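Local atomic coordinates of mandelate racemase/muconate lactonizing enzyme-like protein (PDB entry 3RCY), a protein that is probably an isomerase-like enzyme of the mandelate racemase/muconate lactonizing group in the enolase superfamily, and binds a magnesium ion. Residues P256-F269 against A277-G289. Residues are numbered along the deposited sequence; the frame is centred on the assembly and turned at random.
With MG (magnesium ion), chain I; RIB (alpha-D-ribofuranose), chain M; RIB (alpha-D-ribofuranose), chain L.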
ATOM      1  N   PRO A 256     -16.285  16.676   4.746  1.00 12.98           N
ATOM      2  CA  PRO A 256     -14.891  17.115   4.626  1.00 12.84           C
ATOM      3  C   PRO A 256     -14.294  17.479   5.974  1.00 12.44           C
ATOM      4  O   PRO A 256     -14.943  18.148   6.795  1.00 12.91           O
ATOM      5  CB  PRO A 256     -14.984  18.357   3.731  1.00 12.72           C
ATOM      6  CG  PRO A 256     -16.222  18.125   2.918  1.00 11.03           C
ATOM      7  CD  PRO A 256     -17.178  17.467   3.882  1.00 12.95           C
ATOM      8  N   VAL A 257     -13.069  17.028   6.207  1.00 11.94           N
ATOM      9  CA  VAL A 257     -12.383  17.314   7.464  1.00 11.72           C
ATOM     10  C   VAL A 257     -11.525  18.565   7.291  1.00 11.55           C
ATOM     11  O   VAL A 257     -10.850  18.727   6.269  1.00 11.16           O
ATOM     12  CB  VAL A 257     -11.551  16.100   7.948  1.00 11.66           C
ATOM     13  CG1 VAL A 257     -10.654  16.473   9.150  1.00  9.16           C
ATOM     14  CG2 VAL A 257     -12.487  14.931   8.307  1.00  9.16           C
ATOM     15  N   ALA A 258     -11.609  19.460   8.272  1.00 10.99           N
ATOM     16  CA  ALA A 258     -10.833  20.689   8.294  1.00 11.34           C
ATOM     17  C   ALA A 258      -9.954  20.668   9.525  1.00 11.93           C
ATOM     18  O   ALA A 258     -10.383  20.238  10.598  1.00 12.48           O
ATOM     19  CB  ALA A 258     -11.755  21.917   8.327  1.00 10.91           C
ATOM     20  N   THR A 259      -8.719  21.128   9.379  1.00 11.90           N
ATOM     21  CA  THR A 259      -7.831  21.218  10.525  1.00 12.03           C
ATOM     22  C   THR A 259      -6.690  22.193  10.255  1.00 11.94           C
ATOM     23  O   THR A 259      -6.464  22.594   9.108  1.00 11.91           O
ATOM     24  CB  THR A 259      -7.261  19.821  10.918  1.00 12.44           C
ATOM     25  OG1 THR A 259      -6.893  19.835  12.301  1.00 11.92           O
ATOM     26  CG2 THR A 259      -6.044  19.435  10.047  1.00 10.22           C
ATOM     27  N   GLY A 260      -5.985  22.579  11.315  1.00 11.64           N
ATOM     28  CA  GLY A 260      -4.707  23.260  11.151  1.00 11.85           C
ATOM     29  C   GLY A 260      -4.339  24.281  12.208  1.00 12.38           C
ATOM     30  O   GLY A 260      -3.177  24.698  12.289  1.00 12.10           O
ATOM     31  N   GLU A 261      -5.307  24.696  13.023  1.00 12.48           N
ATOM     32  CA  GLU A 261      -5.060  25.816  13.934  1.00 13.11           C
ATOM     33  C   GLU A 261      -3.989  25.537  14.988  1.00 13.00           C
ATOM     34  O   GLU A 261      -3.400  26.469  15.525  1.00 13.44           O
ATOM     35  CB  GLU A 261      -6.347  26.286  14.602  1.00 13.70           C
ATOM     36  CG  GLU A 261      -6.831  25.393  15.735  1.00 13.80           C
ATOM     37  CD  GLU A 261      -8.218  25.788  16.187  1.00 15.02           C
ATOM     38  OE1 GLU A 261      -9.165  25.628  15.378  1.00 14.51           O
ATOM     39  OE2 GLU A 261      -8.359  26.278  17.333  1.00 14.41           O
ATOM     40  N   ARG A 262      -3.738  24.261  15.271  1.00 12.42           N
ATOM     41  CA  ARG A 262      -2.745  23.881  16.278  1.00 12.01           C
ATOM     42  C   ARG A 262      -1.490  23.280  15.650  1.00 11.71           C
ATOM     43  O   ARG A 262      -0.621  22.741  16.348  1.00 11.59           O
ATOM     44  CB  ARG A 262      -3.376  22.935  17.298  1.00 11.77           C
ATOM     45  CG  ARG A 262      -4.394  23.661  18.182  1.00 13.07           C
ATOM     46  CD  ARG A 262      -4.911  22.780  19.277  1.00 12.04           C
ATOM     47  NE  ARG A 262      -6.051  21.984  18.844  1.00 12.91           N
ATOM     48  CZ  ARG A 262      -6.610  21.024  19.574  1.00 12.48           C
ATOM     49  NH1 ARG A 262      -6.123  20.721  20.775  1.00 12.90           N
ATOM     50  NH2 ARG A 262      -7.669  20.378  19.110  1.00 12.90           N
ATOM     51  N   LEU A 263      -1.399  23.393  14.324  1.00 11.16           N
ATOM     52  CA  LEU A 263      -0.258  22.878  13.566  1.00 10.76           C
ATOM     53  C   LEU A 263       0.686  24.006  13.176  1.00 11.34           C
ATOM     54  O   LEU A 263       0.297  25.186  13.154  1.00 11.61           O
ATOM     55  CB  LEU A 263      -0.735  22.125  12.306  1.00 10.17           C
ATOM     56  CG  LEU A 263      -1.649  20.917  12.536  1.00  8.93           C
ATOM     57  CD1 LEU A 263      -1.871  20.148  11.210  1.00  9.81           C
ATOM     58  CD2 LEU A 263      -1.108  19.963  13.624  1.00  9.98           C
ATOM     59  N   THR A 264       1.927  23.653  12.854  1.00 11.15           N
ATOM     60  CA  THR A 264       2.896  24.680  12.532  1.00 11.62           C
ATOM     61  C   THR A 264       3.918  24.261  11.486  1.00 11.40           C
ATOM     62  O   THR A 264       4.489  23.166  11.564  1.00 11.63           O
ATOM     63  CB  THR A 264       3.604  25.216  13.806  1.00 11.94           C
ATOM     64  OG1 THR A 264       4.474  26.288  13.442  1.00 15.76           O
ATOM     65  CG2 THR A 264       4.400  24.119  14.509  1.00 14.72           C
ATOM     66  N   THR A 265       4.168  25.186  10.555  1.00 11.29           N
ATOM     67  CA  THR A 265       5.077  25.034   9.396  1.00 11.51           C
ATOM     68  C   THR A 265       4.588  24.014   8.376  1.00 11.48           C
ATOM     69  O   THR A 265       3.782  23.131   8.685  1.00 11.09           O
ATOM     70  CB  THR A 265       6.564  24.674   9.744  1.00 11.70           C
ATOM     71  OG1 THR A 265       6.685  23.259   9.933  1.00 13.52           O
ATOM     72  CG2 THR A 265       7.108  25.440  10.973  1.00 13.42           C
ATOM     73  N   LYS A 266       5.110  24.137   7.155  1.00 11.56           N
ATOM     74  CA  LYS A 266       4.828  23.192   6.082  1.00 11.66           C
ATOM     75  C   LYS A 266       5.237  21.756   6.429  1.00 11.35           C
ATOM     76  O   LYS A 266       4.668  20.815   5.889  1.00 10.97           O
ATOM     77  CB  LYS A 266       5.510  23.642   4.777  1.00 11.91           C
ATOM     78  CG  LYS A 266       7.042  23.662   4.827  1.00 10.12           C
ATOM     79  CD  LYS A 266       7.613  24.562   3.733  1.00 12.51           C
ATOM     80  CE  LYS A 266       9.109  24.843   3.945  1.00 10.85           C
ATOM     81  NZ  LYS A 266       9.424  25.601   5.206  1.00 12.52           N
ATOM     82  N   ALA A 267       6.215  21.586   7.324  1.00 11.38           N
ATOM     83  CA  ALA A 267       6.624  20.233   7.755  1.00 11.74           C
ATOM     84  C   ALA A 267       5.480  19.463   8.421  1.00 11.85           C
ATOM     85  O   ALA A 267       5.493  18.236   8.445  1.00 12.05           O
ATOM     86  CB  ALA A 267       7.847  20.288   8.689  1.00 11.67           C
ATOM     87  N   GLU A 268       4.497  20.182   8.962  1.00 12.10           N
ATOM     88  CA  GLU A 268       3.328  19.545   9.581  1.00 12.22           C
ATOM     89  C   GLU A 268       2.117  19.526   8.665  1.00 12.43           C
ATOM     90  O   GLU A 268       1.328  18.587   8.706  1.00 12.40           O
ATOM     91  CB  GLU A 268       2.985  20.215  10.918  1.00 12.88           C
ATOM     92  CG  GLU A 268       3.997  19.859  11.998  1.00 13.67           C
ATOM     93  CD  GLU A 268       3.684  20.441  13.376  1.00 13.92           C
ATOM     94  OE1 GLU A 268       2.615  21.059  13.581  1.00 13.59           O
ATOM     95  OE2 GLU A 268       4.535  20.263  14.271  1.00 14.29           O
ATOM     96  N   PHE A 269       1.967  20.560   7.836  1.00 11.89           N
ATOM     97  CA  PHE A 269       0.830  20.600   6.916  1.00 12.78           C
ATOM     98  C   PHE A 269       0.971  19.616   5.759  1.00 13.85           C
ATOM     99  O   PHE A 269      -0.022  19.040   5.308  1.00 14.34           O
ATOM    100  CB  PHE A 269       0.569  22.017   6.416  1.00 12.29           C
ATOM    101  CG  PHE A 269      -0.172  22.862   7.404  1.00 12.64           C
ATOM    102  CD1 PHE A 269      -1.554  22.735   7.548  1.00 12.64           C
ATOM    103  CD2 PHE A 269       0.514  23.751   8.230  1.00 12.64           C
ATOM    104  CE1 PHE A 269      -2.248  23.499   8.500  1.00 12.67           C
ATOM    105  CE2 PHE A 269      -0.164  24.524   9.176  1.00 12.81           C
ATOM    106  CZ  PHE A 269      -1.552  24.394   9.312  1.00 12.73           C
ATOM    107  N   ALA A 277      -5.632  13.442   5.559  1.00 13.64           N
ATOM    108  CA  ALA A 277      -6.217  13.691   6.878  1.00 13.09           C
ATOM    109  C   ALA A 277      -7.200  14.855   6.879  1.00 12.71           C
ATOM    110  O   ALA A 277      -8.142  14.878   7.678  1.00 12.53           O
ATOM    111  CB  ALA A 277      -5.129  13.914   7.908  1.00 12.78           C
ATOM    112  N   ALA A 278      -6.970  15.825   5.994  1.00 12.40           N
ATOM    113  CA  ALA A 278      -7.861  16.973   5.873  1.00 12.42           C
ATOM    114  C   ALA A 278      -7.924  17.504   4.447  1.00 12.83           C
ATOM    115  O   ALA A 278      -6.929  17.480   3.712  1.00 13.37           O
ATOM    116  CB  ALA A 278      -7.448  18.094   6.833  1.00 12.14           C
ATOM    117  N   ALA A 279      -9.102  18.008   4.088  1.00 12.16           N
ATOM    118  CA  ALA A 279      -9.346  18.618   2.786  1.00 11.78           C
ATOM    119  C   ALA A 279      -9.247  20.141   2.867  1.00 11.80           C
ATOM    120  O   ALA A 279      -9.096  20.819   1.853  1.00 12.00           O
ATOM    121  CB  ALA A 279     -10.730  18.217   2.290  1.00 11.51           C
ATOM    122  N   ILE A 280      -9.346  20.668   4.084  1.00 11.74           N
ATOM    123  CA  ILE A 280      -9.361  22.114   4.323  1.00 11.62           C
ATOM    124  C   ILE A 280      -8.347  22.462   5.415  1.00 11.87           C
ATOM    125  O   ILE A 280      -8.407  21.914   6.514  1.00 12.27           O
ATOM    126  CB  ILE A 280     -10.788  22.596   4.699  1.00 11.33           C
ATOM    127  CG1 ILE A 280     -11.748  22.387   3.508  1.00  9.72           C
ATOM    128  CG2 ILE A 280     -10.780  24.071   5.162  1.00  9.37           C
ATOM    129  CD1 ILE A 280     -13.235  22.218   3.891  1.00 11.22           C
ATOM    130  N   LEU A 281      -7.412  23.358   5.098  1.00 11.18           N
ATOM    131  CA  LEU A 281      -6.334  23.693   6.029  1.00 11.17           C
ATOM    132  C   LEU A 281      -6.594  25.030   6.703  1.00 11.08           C
ATOM    133  O   LEU A 281      -6.878  26.017   6.031  1.00 11.18           O
ATOM    134  CB  LEU A 281      -4.967  23.705   5.319  1.00 10.58           C
ATOM    135  CG  LEU A 281      -4.562  22.425   4.568  1.00 15.29           C
ATOM    136  CD1 LEU A 281      -3.169  22.559   3.943  1.00 10.04           C
ATOM    137  CD2 LEU A 281      -4.651  21.159   5.445  1.00 10.09           C
ATOM    138  N   GLN A 282      -6.470  25.051   8.029  1.00 11.09           N
ATOM    139  CA  GLN A 282      -6.829  26.220   8.829  1.00 11.62           C
ATOM    140  C   GLN A 282      -5.663  26.719   9.685  1.00 12.36           C
ATOM    141  O   GLN A 282      -5.765  26.759  10.919  1.00 12.40           O
ATOM    142  CB  GLN A 282      -8.031  25.886   9.722  1.00 11.94           C
ATOM    143  CG  GLN A 282      -9.232  25.309   8.969  1.00 10.66           C
ATOM    144  CD  GLN A 282     -10.268  24.734   9.906  1.00 12.62           C
ATOM    145  OE1 GLN A 282      -9.972  23.847  10.717  1.00 10.92           O
ATOM    146  NE2 GLN A 282     -11.497  25.229   9.800  1.00 11.14           N
ATOM    147  N   PRO A 283      -4.545  27.111   9.043  1.00 12.39           N
ATOM    148  CA  PRO A 283      -3.440  27.554   9.882  1.00 12.09           C
ATOM    149  C   PRO A 283      -3.783  28.868  10.563  1.00 12.20           C
ATOM    150  O   PRO A 283      -4.549  29.683  10.021  1.00 11.44           O
ATOM    151  CB  PRO A 283      -2.312  27.787   8.885  1.00 12.33           C
ATOM    152  CG  PRO A 283      -3.036  28.227   7.613  1.00 10.11           C
ATOM    153  CD  PRO A 283      -4.305  27.380   7.609  1.00 12.61           C
ATOM    154  N   ALA A 284      -3.260  29.041  11.769  1.00 11.66           N
ATOM    155  CA  ALA A 284      -3.214  30.359  12.374  1.00 12.05           C
ATOM    156  C   ALA A 284      -1.877  30.960  11.955  1.00 12.13           C
ATOM    157  O   ALA A 284      -0.820  30.485  12.384  1.00 12.22           O
ATOM    158  CB  ALA A 284      -3.308  30.247  13.900  1.00 11.64           C
ATOM    159  N   LEU A 285      -1.920  31.995  11.115  1.00 12.21           N
ATOM    160  CA  LEU A 285      -0.690  32.604  10.572  1.00 12.71           C
ATOM    161  C   LEU A 285       0.277  33.095  11.650  1.00 13.37           C
ATOM    162  O   LEU A 285       1.497  33.070  11.454  1.00 13.83           O
ATOM    163  CB  LEU A 285      -1.019  33.734   9.591  1.00 12.65           C
ATOM    164  CG  LEU A 285      -1.199  33.298   8.123  1.00  9.00           C
ATOM    165  CD1 LEU A 285      -2.387  32.352   7.945  1.00 12.91           C
ATOM    166  CD2 LEU A 285      -1.371  34.509   7.217  1.00 13.00           C
ATOM    167  N   GLY A 286      -0.273  33.530  12.783  1.00 13.19           N
ATOM    168  CA  GLY A 286       0.535  33.945  13.944  1.00 13.32           C
ATOM    169  C   GLY A 286       1.185  32.785  14.682  1.00 13.14           C
ATOM    170  O   GLY A 286       1.991  32.993  15.589  1.00 13.70           O
ATOM    171  N   ARG A 287       0.825  31.566  14.298  1.00 12.86           N
ATOM    172  CA  ARG A 287       1.421  30.363  14.865  1.00 12.78           C
ATOM    173  C   ARG A 287       2.251  29.591  13.851  1.00 12.31           C
ATOM    174  O   ARG A 287       3.327  29.081  14.172  1.00 12.74           O
ATOM    175  CB  ARG A 287       0.323  29.433  15.415  1.00 12.89           C
ATOM    176  CG  ARG A 287       0.786  27.981  15.606  1.00 13.58           C
ATOM    177  CD  ARG A 287      -0.240  27.168  16.361  1.00 13.27           C
ATOM    178  NE  ARG A 287      -0.142  27.371  17.808  1.00 14.11           N
ATOM    179  CZ  ARG A 287      -1.163  27.255  18.649  1.00 13.76           C
ATOM    180  NH1 ARG A 287      -2.378  26.970  18.192  1.00 14.15           N
ATOM    181  NH2 ARG A 287      -0.973  27.431  19.948  1.00 13.93           N
ATOM    182  N   ALA A 288       1.743  29.499  12.625  1.00 12.25           N
ATOM    183  CA  ALA A 288       2.183  28.465  11.695  1.00 12.08           C
ATOM    184  C   ALA A 288       3.442  28.785  10.910  1.00 11.96           C
ATOM    185  O   ALA A 288       3.888  27.963  10.109  1.00 11.93           O
ATOM    186  CB  ALA A 288       1.028  28.062  10.747  1.00 11.69           C
ATOM    187  N   GLY A 289       4.006  29.970  11.126  1.00 12.13           N
ATOM    188  CA  GLY A 289       5.240  30.364  10.445  1.00 12.43           C
ATOM    189  C   GLY A 289       5.141  31.665   9.669  1.00 12.74           C
ATOM    190  O   GLY A 289       6.114  32.084   9.035  1.00 13.30           O
TER
HETATM  191 MG    MG I 500     -11.324  25.704  15.616  1.00 19.29          MG
HETATM  192  O5  RIB M 433       3.320  14.055  16.390  1.00 51.74           O
HETATM  193  C5  RIB M 433       3.233  14.220  14.971  1.00 51.69           C
HETATM  194  C4  RIB M 433       2.944  15.683  14.686  1.00 51.71           C
HETATM  195  O4  RIB M 433       2.207  15.815  13.473  1.00 51.68           O
HETATM  196  C3  RIB M 433       2.070  16.289  15.762  1.00 51.70           C
HETATM  197  O3  RIB M 433       2.869  17.006  16.686  1.00 51.94           O
HETATM  198  C2  RIB M 433       1.177  17.259  15.045  1.00 51.71           C
HETATM  199  O2  RIB M 433       1.697  18.577  15.182  1.00 51.95           O
HETATM  200  C1  RIB M 433       1.219  16.844  13.589  1.00 51.95           C
HETATM  201  O1  RIB M 433      -0.069  16.366  13.184  1.00 51.41           O
HETATM  202  O5  RIB L 505       7.279  17.552  10.550  1.00 51.35           O
HETATM  203  C5  RIB L 505       6.442  16.487  11.013  1.00 50.87           C
HETATM  204  C4  RIB L 505       6.817  16.184  12.452  1.00 51.00           C
HETATM  205  O4  RIB L 505       7.452  14.908  12.511  1.00 50.85           O
HETATM  206  C3  RIB L 505       7.807  17.215  12.956  1.00 50.90           C
HETATM  207  O3  RIB L 505       7.201  17.975  14.018  1.00 51.00           O
HETATM  208  C2  RIB L 505       9.045  16.427  13.361  1.00 50.83           C
HETATM  209  O2  RIB L 505       9.443  16.718  14.694  1.00 51.19           O
HETATM  210  C1  RIB L 505       8.657  14.961  13.275  1.00 51.22           C
HETATM  211  O1  RIB L 505       9.679  14.152  12.662  1.00 50.78           O
HETATM  212  O   HOH W   1      -1.632  27.045  12.990  1.00 14.69           O
HETATM  213  O   HOH W   2      -8.341  24.082  13.005  1.00 11.35           O
HETATM  214  O   HOH W   3     -10.801  26.134  17.815  1.00 25.56           O
HETATM  215  O   HOH W   4       4.456  27.478  15.906  1.00 25.19           O
HETATM  216  O   HOH W   5     -13.489  25.338  16.013  1.00 17.31           O
HETATM  217  O   HOH W   6     -11.787  27.987  15.352  1.00 14.52           O
HETATM  218  O   HOH W   7     -11.074  23.619  16.607  1.00 15.77           O
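Val257 O receives both Ala279 N (2.9 Å) and Ile280 N, and from there the strands run parallel: Thr259 N gives a bond to Ile280 O and Gln282 N one to Thr259 O. Ala258 and Ile280 share one face of the sheet, their CB atoms 3.8 Å apart, while Thr259 and Leu281 share the other. There Phe269, from helix 266-274, sets its CD1 4.0 Å from Leu281 CD1, brings its CZ to 3.5 Å from Pro283 CB and presents its edge to Ala288 CB; Val297 of helix 290-302 also touches its side chain. From CB, Arg287 sends CG anti to the backbone N (chi1 161°), bringing CG and CD alongside Leu263 O, each 3.8 Å away; CD also lies 3.3 Å from Glu261 O. Past NE and CZ, after a bend at chi3, NH1 sits beside Arg262 CA and donates to Glu261 O (2.9 Å), which lies at the guanidinium edge, in its plane. With an alanine here, Glu261 O would probably lose its arginine donor and a gap would open beside Arg262. Water 1 ties Gly260 O and Leu263 O to Ala284 N, and Thr265 N bonds to Ala288 O. Gln282 lays its amide against Ala258 CB; its NE2 bonds to Glu235, and water 2 joins its OE1 to Glu261 OE1, which binds magnesium at 2.2 Å; Glu235 is the ion's other protein ligand. Glu261 thus follows one strand of the beta-alpha-beta unit and second-shell Gln282 the other, at the strands' C-terminal ends, as in the modified TIM barrel of the enolase superfamily.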